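Local coordinates for protein RE68036p (Drosophila melanogaster, PDB 1SQH) that is of unknown function but is probably an acyltransferase, perhaps one that moves an acyl group onto the nitrogen of glycine, at residues R32-L37 with Q289-N294; Y69-G74 with W107-Q112; R77-Y82 with F95-P100; A122-V127 with E295-V300. All blocks are in the same frame, centred on the assembly; numbering follows the deposited sequence.

Interaction 1: R32-L37 with Q289-N294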
# COMPACT_ATOMS: atom_id res chain seq x y z
N ARG A 32 2.56 14.51 3.23
CA ARG A 32 3.08 13.75 2.08
C ARG A 32 3.85 12.50 2.47
O ARG A 32 4.25 11.71 1.62
CB ARG A 32 4.01 14.61 1.23
CG ARG A 32 3.36 15.71 0.43
CD ARG A 32 4.45 16.62 -0.07
NE ARG A 32 4.05 17.45 -1.20
CZ ARG A 32 4.65 17.41 -2.38
NH1 ARG A 32 5.66 16.57 -2.60
NH2 ARG A 32 4.24 18.20 -3.36
N ASN A 33 4.06 12.34 3.77
CA ASN A 33 4.81 11.20 4.29
C ASN A 33 4.05 9.87 4.15
O ASN A 33 2.88 9.76 4.52
CB ASN A 33 5.16 11.49 5.75
CG ASN A 33 5.87 10.35 6.40
OD1 ASN A 33 5.24 9.44 6.95
ND2 ASN A 33 7.20 10.38 6.34
N PHE A 34 4.73 8.85 3.62
CA PHE A 34 4.10 7.56 3.41
C PHE A 34 3.66 6.77 4.64
O PHE A 34 2.73 5.96 4.56
CB PHE A 34 5.00 6.70 2.53
CG PHE A 34 4.92 7.04 1.07
CD1 PHE A 34 4.03 6.38 0.23
CD2 PHE A 34 5.71 8.06 0.54
CE1 PHE A 34 3.92 6.72 -1.12
CE2 PHE A 34 5.61 8.41 -0.81
CZ PHE A 34 4.71 7.75 -1.64
N HIS A 35 4.33 6.98 5.77
CA HIS A 35 3.92 6.28 6.97
C HIS A 35 2.66 6.95 7.47
O HIS A 35 1.76 6.29 7.99
CB HIS A 35 5.04 6.28 8.01
CG HIS A 35 6.14 5.34 7.66
ND1 HIS A 35 6.03 3.97 7.82
CD2 HIS A 35 7.32 5.55 7.01
CE1 HIS A 35 7.08 3.38 7.28
NE2 HIS A 35 7.88 4.31 6.78
N TYR A 36 2.59 8.26 7.29
CA TYR A 36 1.39 8.97 7.69
C TYR A 36 0.24 8.45 6.81
O TYR A 36 -0.87 8.19 7.30
CB TYR A 36 1.54 10.48 7.47
CG TYR A 36 0.21 11.18 7.36
CD1 TYR A 36 -0.56 11.43 8.49
CD2 TYR A 36 -0.30 11.56 6.11
CE1 TYR A 36 -1.81 12.03 8.39
CE2 TYR A 36 -1.55 12.16 6.00
CZ TYR A 36 -2.31 12.39 7.15
OH TYR A 36 -3.54 13.01 7.05
N LEU A 37 0.50 8.31 5.51
CA LEU A 37 -0.52 7.85 4.57
C LEU A 37 -1.02 6.46 4.94
O LEU A 37 -2.23 6.19 4.89
CB LEU A 37 0.03 7.89 3.14
CG LEU A 37 0.15 9.35 2.67
CD1 LEU A 37 0.83 9.46 1.31
CD2 LEU A 37 -1.25 9.95 2.63
N GLN A 289 5.71 13.39 -8.72
CA GLN A 289 7.16 13.51 -8.64
C GLN A 289 7.68 12.37 -7.77
O GLN A 289 6.97 11.87 -6.89
CB GLN A 289 7.58 14.85 -8.03
CG GLN A 289 7.04 15.06 -6.64
CD GLN A 289 7.57 16.34 -6.00
OE1 GLN A 289 8.74 16.41 -5.61
NE2 GLN A 289 6.71 17.34 -5.88
N LYS A 290 8.91 11.96 -8.04
CA LYS A 290 9.55 10.89 -7.29
C LYS A 290 10.23 11.46 -6.05
O LYS A 290 11.28 12.09 -6.15
CB LYS A 290 10.60 10.21 -8.19
CG LYS A 290 11.58 9.31 -7.46
CD LYS A 290 12.67 8.84 -8.43
CE LYS A 290 13.72 7.98 -7.76
NZ LYS A 290 14.80 7.61 -8.73
N ASP A 291 9.66 11.28 -4.86
CA ASP A 291 10.37 11.81 -3.72
C ASP A 291 10.73 10.80 -2.65
O ASP A 291 11.10 11.17 -1.54
CB ASP A 291 9.65 13.02 -3.12
CG ASP A 291 8.26 12.71 -2.69
OD1 ASP A 291 7.98 11.60 -2.21
OD2 ASP A 291 7.33 13.60 -2.80
N LEU A 292 10.64 9.51 -2.99
CA LEU A 292 11.01 8.44 -2.07
C LEU A 292 11.38 7.14 -2.78
O LEU A 292 10.83 6.81 -3.83
CB LEU A 292 9.89 8.14 -1.06
CG LEU A 292 10.30 7.14 0.03
CD1 LEU A 292 11.34 7.80 0.92
CD2 LEU A 292 9.08 6.69 0.88
N VAL A 293 12.31 6.39 -2.20
CA VAL A 293 12.71 5.10 -2.74
C VAL A 293 12.73 4.15 -1.55
O VAL A 293 13.42 4.39 -0.56
CB VAL A 293 14.12 5.13 -3.36
CG1 VAL A 293 14.51 3.72 -3.81
CG2 VAL A 293 14.15 6.10 -4.53
N ASN A 294 11.95 3.08 -1.65
CA ASN A 294 11.84 2.09 -0.58
C ASN A 294 11.97 0.71 -1.18
O ASN A 294 11.88 0.54 -2.40
CB ASN A 294 10.47 2.20 0.10
CG ASN A 294 10.48 3.11 1.31
OD1 ASN A 294 11.36 3.97 1.46
ND2 ASN A 294 9.49 2.94 2.18
O HOH W 1 7.01 11.81 0.39
O HOH W 2 9.89 3.33 5.14
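Arg32 and Phe34, just before and at the start of helix 34-51, reach over to Asp291 and Leu292 of strand 289-299. The extended Arg32 side chain crosses that of Asp291 at about a right angle, guanidinium and carboxylate planes 49° apart, with Arg32 NH1 3.4 Å from Asp291 OD2 in a long salt bridge. Gln289 NE2 also lies at the guanidinium edge, 3.5 Å from Arg32 NH1, the amide plane turned 82° to it. Beside these polar groups a water donates to both Arg32 O (3.0 Å) and Asp291 OD1 (2.8 Å), so each Asp291 oxygen is tied to the same residue. An alanine in place of Arg32 would probably leave Asp291 OD2 without its positive mate, while the water bridge from the backbone could persist. Phe34 supplies the apolar part: CG anti to the carbonyl carbon (chi1 -79°) starts the side chain toward the strand, and ring atom CD2 packs 3.7 Å from Leu292 CD2, the two side chains running alongside in opposite senses. A second water links His35 NE2 to Asn294 ND2. Asn33 is the N-cap, its short amide letting OD1 accept from Tyr36 N and, weakly, His35 N at the helix start. Asp291 and Leu292 face Gly154 of strand 147-157 in a classic beta bulge, and Phe34 packs on Val156 and on Trp271 of strand 268-273, placing the helix start across three adjacent strands.

Interaction 2: Y69-G74 with W107-Q112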
# COMPACT_ATOMS: atom_id res chain seq x y z
N TYR A 69 2.07 -2.06 16.65
CA TYR A 69 2.75 -2.36 17.91
C TYR A 69 3.89 -1.38 18.18
O TYR A 69 4.31 -0.65 17.29
CB TYR A 69 3.38 -3.76 17.88
CG TYR A 69 2.44 -4.90 17.57
CD1 TYR A 69 2.05 -5.18 16.27
CD2 TYR A 69 1.97 -5.72 18.59
CE1 TYR A 69 1.21 -6.26 15.98
CE2 TYR A 69 1.14 -6.80 18.32
CZ TYR A 69 0.76 -7.07 17.02
OH TYR A 69 -0.05 -8.14 16.74
N THR A 70 4.37 -1.35 19.41
CA THR A 70 5.51 -0.50 19.74
C THR A 70 6.29 -1.21 20.83
O THR A 70 5.82 -2.21 21.37
CB THR A 70 5.12 0.89 20.25
OG1 THR A 70 6.30 1.70 20.31
CG2 THR A 70 4.50 0.82 21.64
N HIS A 71 7.48 -0.71 21.13
CA HIS A 71 8.33 -1.31 22.16
C HIS A 71 7.56 -1.29 23.48
O HIS A 71 7.21 -0.22 24.00
CB HIS A 71 9.63 -0.51 22.27
CG HIS A 71 10.69 -1.18 23.08
ND1 HIS A 71 10.46 -1.68 24.35
CD2 HIS A 71 12.01 -1.41 22.82
CE1 HIS A 71 11.58 -2.18 24.83
NE2 HIS A 71 12.54 -2.03 23.93
N ARG A 72 7.28 -2.48 24.01
CA ARG A 72 6.52 -2.63 25.25
C ARG A 72 7.06 -1.81 26.42
O ARG A 72 6.31 -1.46 27.34
CB ARG A 72 6.45 -4.12 25.62
CG ARG A 72 5.74 -4.45 26.94
CD ARG A 72 5.22 -5.88 26.92
NE ARG A 72 3.97 -5.97 26.18
CZ ARG A 72 3.50 -7.08 25.61
NH1 ARG A 72 4.18 -8.21 25.70
NH2 ARG A 72 2.34 -7.05 24.96
N ARG A 73 8.35 -1.48 26.39
CA ARG A 73 8.96 -0.69 27.45
C ARG A 73 9.50 0.63 26.91
O ARG A 73 10.51 1.14 27.40
CB ARG A 73 10.10 -1.47 28.10
CG ARG A 73 9.71 -2.85 28.60
CD ARG A 73 10.82 -3.44 29.46
NE ARG A 73 12.11 -3.39 28.77
CZ ARG A 73 12.42 -4.16 27.74
NH1 ARG A 73 11.55 -5.04 27.27
NH2 ARG A 73 13.61 -4.04 27.16
N GLY A 74 8.84 1.17 25.89
CA GLY A 74 9.27 2.43 25.32
C GLY A 74 8.07 3.33 25.09
O GLY A 74 6.93 2.89 25.26
N TRP A 107 15.30 -1.62 16.30
CA TRP A 107 15.96 -2.90 16.11
C TRP A 107 15.84 -3.79 17.33
O TRP A 107 15.90 -5.02 17.22
CB TRP A 107 17.42 -2.69 15.73
CG TRP A 107 17.54 -2.14 14.35
CD1 TRP A 107 17.96 -0.90 13.99
CD2 TRP A 107 17.18 -2.81 13.14
NE1 TRP A 107 17.88 -0.74 12.62
CE2 TRP A 107 17.40 -1.91 12.07
CE3 TRP A 107 16.69 -4.09 12.84
CZ2 TRP A 107 17.15 -2.25 10.73
CZ3 TRP A 107 16.43 -4.43 11.51
CH2 TRP A 107 16.66 -3.51 10.48
N GLU A 108 15.68 -3.18 18.49
CA GLU A 108 15.51 -3.97 19.70
C GLU A 108 14.19 -4.71 19.48
O GLU A 108 14.07 -5.91 19.76
CB GLU A 108 15.41 -3.05 20.91
CG GLU A 108 15.59 -3.73 22.25
CD GLU A 108 15.86 -2.73 23.35
OE1 GLU A 108 16.84 -1.97 23.22
OE2 GLU A 108 15.09 -2.69 24.34
N CYS A 109 13.21 -3.99 18.94
CA CYS A 109 11.90 -4.55 18.65
C CYS A 109 11.96 -5.66 17.60
O CYS A 109 11.50 -6.78 17.83
CB CYS A 109 10.95 -3.47 18.14
SG CYS A 109 10.24 -2.39 19.40
N LEU A 110 12.53 -5.34 16.44
CA LEU A 110 12.59 -6.30 15.35
C LEU A 110 13.40 -7.55 15.66
O LEU A 110 13.06 -8.63 15.20
CB LEU A 110 13.14 -5.63 14.08
CG LEU A 110 12.32 -4.50 13.43
CD1 LEU A 110 13.01 -4.07 12.14
CD2 LEU A 110 10.89 -4.95 13.13
N GLU A 111 14.46 -7.41 16.45
CA GLU A 111 15.32 -8.53 16.80
C GLU A 111 14.80 -9.40 17.95
O GLU A 111 14.94 -10.62 17.93
CB GLU A 111 16.73 -8.02 17.13
CG GLU A 111 17.37 -7.22 16.01
CD GLU A 111 18.68 -6.57 16.42
OE1 GLU A 111 18.75 -6.07 17.57
OE2 GLU A 111 19.62 -6.54 15.60
N GLN A 112 14.17 -8.77 18.94
CA GLN A 112 13.67 -9.51 20.10
C GLN A 112 12.26 -10.08 19.99
O GLN A 112 11.87 -10.91 20.82
CB GLN A 112 13.73 -8.64 21.36
CG GLN A 112 15.13 -8.49 21.93
CD GLN A 112 15.14 -7.63 23.18
OE1 GLN A 112 14.37 -7.86 24.10
NE2 GLN A 112 16.02 -6.63 23.20
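His71 and Cys109 bring the two backbones closest, their CA atoms 6.0 Å apart, where strand 69-71 runs past helix 107-112 at 109°. The imidazole of His71, with CG anti to the backbone N (chi1 -168°), has the largest share of the contact. His71 NE2 donates to Glu108 OE2 over 2.7 Å in an almost straight bond of 174°. The oxygen lies in the plane of the imidazole, whereas the ring nitrogen stands above the plane of the carboxylate. At the other ring nitrogen, His71 ND1 accepts from Arg73 N at 2.9 Å, again in the ring plane. One nitrogen giving and one taking holds the rotation of the ring and is consistent with the proton on NE2, a double role that suits histidine. The Arg73 chain bends at chi3, and its guanidinium turns one face to His71 CE1. From there Arg73 NH2 stands 3.5 Å from Glu108 OE2, a long salt bridge, so one carboxylate oxygen serves two partners and its negative charge would be partly offset by the arginine. Below the polar group, the small thiol of Cys109 fits close to the strand, SG lying 3.5 Å from His71 CB and oblique to the ring. His71 N is buried without a partner in the model. The chain then turns away in a type I beta turn from His71 to Gly74, closed by Gly74 N to His71 O. This is helix-on-sheet packing of an alpha/beta fold, with a His-carboxylate pair at the strand end and helix 104-112 covering part of one sheet face.

Interaction 3: R77-Y82 with F95-P100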
# COMPACT_ATOMS: atom_id res chain seq x y z
N ARG A 77 5.69 7.74 21.36
CA ARG A 77 5.67 9.16 21.02
C ARG A 77 7.03 9.83 20.83
O ARG A 77 7.17 10.73 20.00
CB ARG A 77 4.89 9.94 22.08
CG ARG A 77 3.41 9.65 22.13
CD ARG A 77 2.84 10.02 23.50
NE ARG A 77 2.68 8.84 24.33
CZ ARG A 77 1.53 8.18 24.47
NH1 ARG A 77 0.44 8.60 23.84
NH2 ARG A 77 1.48 7.07 25.21
N THR A 78 8.04 9.41 21.58
CA THR A 78 9.34 10.05 21.47
C THR A 78 10.02 9.85 20.12
O THR A 78 10.60 10.79 19.58
CB THR A 78 10.30 9.58 22.58
OG1 THR A 78 10.98 8.40 22.16
CG2 THR A 78 9.54 9.28 23.85
N TRP A 79 9.95 8.65 19.56
CA TRP A 79 10.61 8.37 18.27
C TRP A 79 9.67 7.84 17.19
O TRP A 79 10.12 7.50 16.09
CB TRP A 79 11.74 7.34 18.45
CG TRP A 79 12.75 7.67 19.52
CD1 TRP A 79 13.11 6.89 20.58
CD2 TRP A 79 13.56 8.85 19.60
NE1 TRP A 79 14.10 7.50 21.31
CE2 TRP A 79 14.39 8.71 20.73
CE3 TRP A 79 13.66 10.01 18.82
CZ2 TRP A 79 15.32 9.69 21.11
CZ3 TRP A 79 14.59 10.99 19.20
CH2 TRP A 79 15.40 10.82 20.33
N GLY A 80 8.38 7.76 17.52
CA GLY A 80 7.40 7.26 16.57
C GLY A 80 7.64 5.80 16.20
O GLY A 80 7.16 5.33 15.16
N THR A 81 8.36 5.09 17.05
CA THR A 81 8.70 3.69 16.80
C THR A 81 7.47 2.78 16.72
O THR A 81 6.69 2.67 17.67
CB THR A 81 9.67 3.15 17.90
OG1 THR A 81 10.84 3.99 17.94
CG2 THR A 81 10.11 1.73 17.59
N TYR A 82 7.29 2.12 15.58
CA TYR A 82 6.15 1.25 15.42
C TYR A 82 6.44 0.10 14.47
O TYR A 82 7.38 0.13 13.66
CB TYR A 82 4.94 2.04 14.91
CG TYR A 82 4.81 2.06 13.41
CD1 TYR A 82 4.00 1.15 12.74
CD2 TYR A 82 5.52 2.98 12.65
CE1 TYR A 82 3.89 1.15 11.35
CE2 TYR A 82 5.43 2.99 11.25
CZ TYR A 82 4.61 2.07 10.61
OH TYR A 82 4.51 2.10 9.24
N PHE A 95 7.42 -0.90 9.29
CA PHE A 95 8.01 -0.35 10.50
C PHE A 95 8.83 0.91 10.24
O PHE A 95 9.32 1.13 9.13
CB PHE A 95 8.89 -1.40 11.18
CG PHE A 95 10.01 -1.90 10.32
CD1 PHE A 95 11.18 -1.17 10.16
CD2 PHE A 95 9.88 -3.10 9.63
CE1 PHE A 95 12.22 -1.63 9.34
CE2 PHE A 95 10.91 -3.57 8.81
CZ PHE A 95 12.08 -2.83 8.66
N PHE A 96 8.96 1.73 11.27
CA PHE A 96 9.72 2.96 11.19
C PHE A 96 9.99 3.50 12.58
O PHE A 96 9.38 3.08 13.56
CB PHE A 96 8.99 4.04 10.39
CG PHE A 96 9.90 5.13 9.90
CD1 PHE A 96 10.68 4.93 8.76
CD2 PHE A 96 10.07 6.31 10.63
CE1 PHE A 96 11.62 5.88 8.35
CE2 PHE A 96 11.00 7.28 10.23
CZ PHE A 96 11.78 7.06 9.09
N SER A 97 10.92 4.44 12.64
CA SER A 97 11.29 5.14 13.86
C SER A 97 12.27 6.19 13.40
O SER A 97 13.00 5.98 12.43
CB SER A 97 11.98 4.20 14.86
OG SER A 97 12.39 4.95 16.00
N TRP A 98 12.30 7.33 14.08
CA TRP A 98 13.22 8.37 13.68
C TRP A 98 14.29 8.65 14.72
O TRP A 98 14.83 9.75 14.79
CB TRP A 98 12.47 9.66 13.30
CG TRP A 98 11.62 10.27 14.38
CD1 TRP A 98 12.04 10.95 15.47
CD2 TRP A 98 10.19 10.30 14.41
NE1 TRP A 98 10.96 11.41 16.19
CE2 TRP A 98 9.81 11.02 15.56
CE3 TRP A 98 9.18 9.78 13.57
CZ2 TRP A 98 8.47 11.25 15.90
CZ3 TRP A 98 7.85 10.01 13.91
CH2 TRP A 98 7.51 10.74 15.07
N GLN A 99 14.60 7.64 15.52
CA GLN A 99 15.64 7.78 16.53
C GLN A 99 16.93 8.06 15.76
O GLN A 99 17.36 7.26 14.94
CB GLN A 99 15.76 6.50 17.36
CG GLN A 99 16.54 6.68 18.65
CD GLN A 99 16.47 5.47 19.55
OE1 GLN A 99 16.93 5.52 20.69
NE2 GLN A 99 15.90 4.38 19.05
N PRO A 100 17.56 9.22 16.02
CA PRO A 100 18.79 9.76 15.43
C PRO A 100 20.07 8.93 15.29
O PRO A 100 20.98 9.35 14.57
CB PRO A 100 19.03 11.03 16.25
CG PRO A 100 17.65 11.47 16.58
CD PRO A 100 17.02 10.17 17.01
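The first torsions of Trp98 and Trp79 place the roots of their indoles: Trp98 CG sits between its backbone N and carbonyl carbon (chi1 59°), and Trp79 CG is anti to its carbonyl carbon (chi1 -53°). Chi2 of 74° then turns the Trp98 indole against the Trp79-Gly80 peptide. One face of Trp98 receives Trp79 O over its centre. Trp79 CA makes a CH-pi contact 3.9 Å from the centroid of the Trp98 five-membered ring, and Gly80 CA another, 4.0 Å from that of the six-membered ring. A side chain at Gly80 would run into Trp98 CZ3, and its positive phi also favours glycine. Trp98 N donates to Trp79 O at 3.0 Å. An alanine in place of Trp98 would keep this backbone bond but would probably leave the Trp79-Gly80 backbone without the ring it rests on, and Lys28 without its cation-pi partner. Over one face of Trp79 lies Gln99, its CG 3.6 Å from the centroid of the Trp79 five-membered ring, while Pro100 CD presses to 3.4 Å from Trp79 CZ3. Small hydroxyl residues suit the close approach of the chains here: Thr81 OG1 and Ser97 OG are hydrogen-bonded at 2.7 Å, and Glu105 OE2 also bonds Thr81 OG1. Beyond them Tyr82 and Phe96 form an antiparallel hydrogen-bonded pair, with Tyr82 N 3.1 Å from Phe96 O and Phe96 N 3.3 Å from Tyr82 O. Such pairing belongs to a beta hairpin, here strands 82-87 and 91-96, with Trp79 of helix 76-79 and Trp98 of the loop after the second strand packed at its open end.

Interaction 4: A122-V127 with E295-V300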
# COMPACT_ATOMS: atom_id res chain seq x y z
N ALA A 122 7.35 -14.10 5.17
CA ALA A 122 6.85 -12.76 5.51
C ALA A 122 7.31 -11.70 4.51
O ALA A 122 8.44 -11.74 4.02
CB ALA A 122 7.31 -12.38 6.91
N LEU A 123 6.43 -10.75 4.20
CA LEU A 123 6.77 -9.68 3.27
C LEU A 123 7.02 -8.36 4.00
O LEU A 123 6.16 -7.86 4.73
CB LEU A 123 5.65 -9.50 2.24
CG LEU A 123 5.79 -8.32 1.27
CD1 LEU A 123 7.03 -8.51 0.41
CD2 LEU A 123 4.54 -8.22 0.40
N LEU A 124 8.21 -7.80 3.81
CA LEU A 124 8.58 -6.54 4.42
C LEU A 124 8.22 -5.42 3.44
O LEU A 124 8.86 -5.28 2.39
CB LEU A 124 10.09 -6.52 4.72
CG LEU A 124 10.59 -7.20 6.01
CD1 LEU A 124 9.73 -8.40 6.36
CD2 LEU A 124 12.06 -7.58 5.86
N THR A 125 7.20 -4.63 3.78
CA THR A 125 6.73 -3.55 2.90
C THR A 125 7.25 -2.15 3.22
O THR A 125 7.51 -1.80 4.38
CB THR A 125 5.18 -3.49 2.91
OG1 THR A 125 4.72 -3.12 4.21
CG2 THR A 125 4.59 -4.84 2.53
N ASN A 126 7.39 -1.33 2.18
CA ASN A 126 7.87 0.05 2.31
C ASN A 126 9.04 0.23 3.29
O ASN A 126 8.98 1.07 4.19
CB ASN A 126 6.71 0.99 2.69
CG ASN A 126 5.81 0.43 3.79
OD1 ASN A 126 4.92 -0.40 3.53
ND2 ASN A 126 6.04 0.88 5.02
N VAL A 127 10.10 -0.55 3.10
CA VAL A 127 11.28 -0.48 3.97
C VAL A 127 12.21 0.65 3.57
O VAL A 127 12.62 0.74 2.41
CB VAL A 127 12.11 -1.79 3.93
CG1 VAL A 127 13.17 -1.75 5.02
CG2 VAL A 127 11.21 -3.00 4.07
N GLU A 295 12.18 -0.28 -0.33
CA GLU A 295 12.27 -1.64 -0.83
C GLU A 295 11.14 -2.49 -0.28
O GLU A 295 10.61 -2.24 0.81
CB GLU A 295 13.63 -2.28 -0.47
CG GLU A 295 14.71 -2.07 -1.52
CD GLU A 295 16.03 -2.75 -1.17
OE1 GLU A 295 16.02 -3.93 -0.78
OE2 GLU A 295 17.09 -2.10 -1.29
N TRP A 296 10.73 -3.47 -1.08
CA TRP A 296 9.72 -4.43 -0.68
C TRP A 296 10.56 -5.69 -0.61
O TRP A 296 11.09 -6.15 -1.63
CB TRP A 296 8.64 -4.55 -1.75
CG TRP A 296 7.32 -3.98 -1.33
CD1 TRP A 296 6.19 -4.69 -1.01
CD2 TRP A 296 6.98 -2.59 -1.19
NE1 TRP A 296 5.17 -3.82 -0.68
CE2 TRP A 296 5.62 -2.53 -0.79
CE3 TRP A 296 7.68 -1.39 -1.38
CZ2 TRP A 296 4.96 -1.31 -0.57
CZ3 TRP A 296 7.01 -0.17 -1.15
CH2 TRP A 296 5.67 -0.15 -0.75
N ILE A 297 10.73 -6.24 0.58
CA ILE A 297 11.56 -7.42 0.74
C ILE A 297 10.75 -8.67 1.01
O ILE A 297 10.23 -8.86 2.11
CB ILE A 297 12.56 -7.22 1.88
CG1 ILE A 297 13.33 -5.90 1.66
CG2 ILE A 297 13.52 -8.39 1.93
CD1 ILE A 297 14.35 -5.58 2.74
N LYS A 298 10.64 -9.52 -0.01
CA LYS A 298 9.91 -10.77 0.12
C LYS A 298 10.87 -11.86 0.58
O LYS A 298 11.84 -12.18 -0.10
CB LYS A 298 9.29 -11.14 -1.23
CG LYS A 298 8.68 -12.53 -1.32
CD LYS A 298 7.56 -12.75 -0.31
CE LYS A 298 6.95 -14.14 -0.52
NZ LYS A 298 6.04 -14.55 0.59
N LEU A 299 10.59 -12.42 1.76
CA LEU A 299 11.40 -13.50 2.32
C LEU A 299 10.82 -14.83 1.84
O LEU A 299 9.61 -15.05 1.95
CB LEU A 299 11.36 -13.45 3.86
CG LEU A 299 12.35 -12.56 4.61
CD1 LEU A 299 12.54 -11.25 3.89
CD2 LEU A 299 11.85 -12.33 6.03
N VAL A 300 11.66 -15.70 1.29
CA VAL A 300 11.17 -17.00 0.80
C VAL A 300 11.04 -17.99 1.96
O VAL A 300 11.93 -18.11 2.79
CB VAL A 300 12.11 -17.61 -0.28
CG1 VAL A 300 12.54 -16.53 -1.27
CG2 VAL A 300 13.31 -18.27 0.37
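Leu124 and Ile297 lie at the middle of an antiparallel strand pair with a beta bulge, in which strand 123-128 joins strand 289-299 inside the large mixed sheet. Backbone bonds come first. Leu124 N reaches Ile297 O and Ile297 N reaches Leu124 O, both at 2.8 Å, and Leu299 N donates to Ala122 O. The register then slips by one residue at Asn126, after which Val127 N meets Glu295 O at 2.9 Å and Glu295 N meets Val127 O at 3.0 Å. Apolar contacts suit the buried branched residues: Leu124 CB packs 3.8 Å from Ile297 CB, on the face that helix 129-141 covers, and Leu124 CD2 reaches Leu299 CD1. On the other face Leu123 has CG anti to the backbone N (chi1 174°); its CD1 leans against Lys298 CB, while Lys298 NZ hydrogen-bonds Gly121 O, and Leu123 CD2 lies at the edge of Trp296. The flat indole of Trp296 lies against the Thr125-Asn126 backbone where the bulge occurs. Thr125 CA sits 3.9 Å from the centroid of the Trp296 five-membered ring, a CH-pi contact 10° off the ring normal, and Asn126 N stands over the same face, 3.5 Å from Trp296 CZ3.

How the interactions relate
Interactions 2 and 4 are buried, interaction 3 is partly so, and interaction 1 lies at the surface. There a long salt bridge and bridging waters join the start of a helix and the residues just before it to a strand, whereas interaction 4 relies on direct backbone bonds and leucine, isoleucine and tryptophan packing. Interactions 1 and 4 share strand 289-299, one using its start and the other its end. Interaction 2 mounts a helix on the sheet by a histidine-carboxylate bond as well as a thiol contact; interaction 3 joins neighbouring strands, a short helix and a loop through aromatic faces and backbone bonds. Interactions 1 and 3 meet at His35 and Tyr82, 2 and 3 at Thr70 and Thr81, and 3 and 4 at Phe95 and Val127.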